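5' nucleotidase family protein (Staphylococcus aureus subsp. aureus, PDB 4Q7F) belongs to the 5'-nucleotidase family, pairing a metal-binding calcineurin-like phosphoesterase domain with a C-terminal nucleotidase domain. Local coordinates at residues His110-Asn113 with Tyr118-Asp121. Residues are numbered along the deposited sequence; the frame is centred on the assembly and turned at random.
Sequences HEFN and YLKD. With 3D1 ((2R,3S,5R)-5-(6-amino-9H-purin-9-yl)-tetrahydro-2-(hydroxymethyl)furan-3-ol), chain D.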
loop_
_atom_site.group_PDB
_atom_site.type_symbol
_atom_site.label_atom_id
_atom_site.label_comp_id
_atom_site.label_asym_id
_atom_site.label_seq_id
_atom_site.Cartn_x
_atom_site.Cartn_y
_atom_site.Cartn_z
ATOM N N HIS A 110 -1.324 6.306 -0.784
ATOM C CA HIS A 110 -2.724 5.938 -1.009
ATOM C C HIS A 110 -3.724 7.042 -0.723
ATOM O O HIS A 110 -4.894 6.935 -1.094
ATOM C CB HIS A 110 -3.056 4.612 -0.294
ATOM C CG HIS A 110 -2.287 3.456 -0.841
ATOM N ND1 HIS A 110 -2.614 2.862 -2.038
ATOM C CD2 HIS A 110 -1.172 2.823 -0.400
ATOM C CE1 HIS A 110 -1.754 1.894 -2.299
ATOM N NE2 HIS A 110 -0.853 1.868 -1.333
ATOM N N GLU A 111 -3.272 8.113 -0.071
ATOM C CA GLU A 111 -4.131 9.282 0.107
ATOM C C GLU A 111 -4.511 9.952 -1.206
ATOM O O GLU A 111 -5.450 10.749 -1.244
ATOM C CB GLU A 111 -3.493 10.311 1.035
ATOM C CG GLU A 111 -3.987 10.191 2.468
ATOM C CD GLU A 111 -3.442 8.972 3.167
ATOM O OE1 GLU A 111 -4.188 7.984 3.272
ATOM O OE2 GLU A 111 -2.267 8.997 3.569
ATOM N N PHE A 112 -3.775 9.637 -2.285
ATOM C CA PHE A 112 -4.050 10.191 -3.603
ATOM C C PHE A 112 -4.920 9.279 -4.496
ATOM O O PHE A 112 -5.407 9.725 -5.532
ATOM C CB PHE A 112 -2.711 10.502 -4.309
ATOM C CG PHE A 112 -1.870 11.524 -3.576
ATOM C CD1 PHE A 112 -2.025 12.888 -3.836
ATOM C CD2 PHE A 112 -0.944 11.129 -2.604
ATOM C CE1 PHE A 112 -1.262 13.834 -3.167
ATOM C CE2 PHE A 112 -0.192 12.075 -1.911
ATOM C CZ PHE A 112 -0.333 13.426 -2.214
ATOM N N ASN A 113 -5.122 8.022 -4.080
ATOM C CA ASN A 113 -5.860 7.019 -4.850
ATOM C C ASN A 113 -7.236 7.417 -5.345
ATOM O O ASN A 113 -7.707 6.843 -6.303
ATOM C CB ASN A 113 -6.070 5.718 -4.032
ATOM C CG ASN A 113 -4.837 4.808 -3.972
ATOM O OD1 ASN A 113 -4.928 3.705 -3.417
ATOM N ND2 ASN A 113 -3.716 5.227 -4.557
ATOM N N TYR A 118 -10.771 14.861 -3.446
ATOM C CA TYR A 118 -11.204 14.001 -2.359
ATOM C C TYR A 118 -10.215 14.157 -1.184
ATOM O O TYR A 118 -10.627 14.363 -0.057
ATOM C CB TYR A 118 -11.288 12.564 -2.836
ATOM C CG TYR A 118 -11.856 11.592 -1.832
ATOM C CD1 TYR A 118 -13.236 11.450 -1.665
ATOM C CD2 TYR A 118 -11.020 10.781 -1.085
ATOM C CE1 TYR A 118 -13.747 10.538 -0.759
ATOM C CE2 TYR A 118 -11.519 9.867 -0.202
ATOM C CZ TYR A 118 -12.878 9.752 -0.031
ATOM O OH TYR A 118 -13.344 8.829 0.873
ATOM N N LEU A 119 -8.913 14.146 -1.483
ATOM C CA LEU A 119 -7.884 14.319 -0.452
ATOM C C LEU A 119 -7.976 15.695 0.220
ATOM O O LEU A 119 -8.017 15.791 1.456
ATOM C CB LEU A 119 -6.491 14.123 -1.036
ATOM C CG LEU A 119 -5.330 14.320 -0.056
ATOM C CD1 LEU A 119 -5.484 13.425 1.173
ATOM C CD2 LEU A 119 -3.996 14.074 -0.736
ATOM N N LYS A 120 -8.029 16.753 -0.593
ATOM C CA LYS A 120 -8.105 18.109 -0.057
ATOM C C LYS A 120 -9.314 18.272 0.863
ATOM O O LYS A 120 -9.194 18.854 1.951
ATOM C CB LYS A 120 -8.131 19.159 -1.172
ATOM C CG LYS A 120 -6.827 19.297 -1.963
ATOM C CD LYS A 120 -6.911 20.487 -2.904
ATOM C CE LYS A 120 -5.622 20.707 -3.674
ATOM N NZ LYS A 120 -5.756 21.809 -4.679
ATOM N N ASP A 121 -10.480 17.790 0.421
ATOM C CA ASP A 121 -11.702 17.836 1.244
ATOM C C ASP A 121 -11.488 17.099 2.589
ATOM O O ASP A 121 -11.953 17.538 3.650
ATOM C CB ASP A 121 -12.862 17.191 0.497
ATOM C CG ASP A 121 -14.122 17.151 1.313
ATOM O OD1 ASP A 121 -14.673 18.232 1.603
ATOM O OD2 ASP A 121 -14.576 16.026 1.671
HETATM O "O5'" 3D1 D . 5.150 0.207 -3.115
HETATM C "C5'" 3D1 D . 3.944 -0.078 -3.816
HETATM C "C4'" 3D1 D . 2.746 0.485 -3.071
HETATM O "O4'" 3D1 D . 1.640 0.398 -3.958
HETATM C "C1'" 3D1 D . 0.675 -0.560 -3.511
HETATM N N9 3D1 D . 0.203 -1.359 -4.676
HETATM C C4 3D1 D . -0.781 -0.936 -5.458
HETATM N N3 3D1 D . -1.558 0.170 -5.464
HETATM C C2 3D1 D . -2.504 0.334 -6.408
HETATM N N1 3D1 D . -2.722 -0.574 -7.397
HETATM C C6 3D1 D . -2.012 -1.719 -7.504
HETATM N N6 3D1 D . -2.262 -2.599 -8.513
HETATM C C5 3D1 D . -0.949 -1.959 -6.504
HETATM N N7 3D1 D . -0.044 -2.924 -6.243
HETATM C C8 3D1 D . 0.659 -2.551 -5.144
HETATM C "C2'" 3D1 D . 1.326 -1.334 -2.374
HETATM C "C3'" 3D1 D . 2.301 -0.300 -1.843
HETATM O "O3'" 3D1 D . 1.594 0.568 -0.931
#
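The loop carrying the GNHE sequence of the calcineurin-like phosphoesterase fold, beside the manganese and magnesium ions, rests its back on helix 116-125 through Leu-119. The leucine has CG anti to its backbone N (chi1 178°), which carries CG toward the loop, so that the branch of CD1 and CD2 ends there. Leu-119 CD2 lies over one face of the Phe-112 ring, 3.9 Å from its centroid, a CH-pi contact offset toward the rim. Leu-119 CD1 packs 3.7 Å from CB of Glu-111, and Leu-119 CB sits 3.5 Å from the carbonyl O of Glu-111. A branched aliphatic chain suits this place because its two methyls cover ring and chain while both flank that carbonyl O. The Glu-111 chain bends at chi2 (72°) and carries its carboxylate away from the leucine, where OE2 accepts from the backbone N of Gly-108 and Asp-72, and OE1 from Phe-73 and Leu-74. On the far side, His-110 ND1 donates to Asn-113 OD1 (2.8 Å, 170°) within 2° of the ring plane, which can hold the ring's rotation, while NE2 and O3' of 3D1 share a 2.8 Å hydrogen bond. Leu-119 thus seals the loop's back, and a carboxylate suited to four N-H groups ties it to Asp-72, which binds both metals.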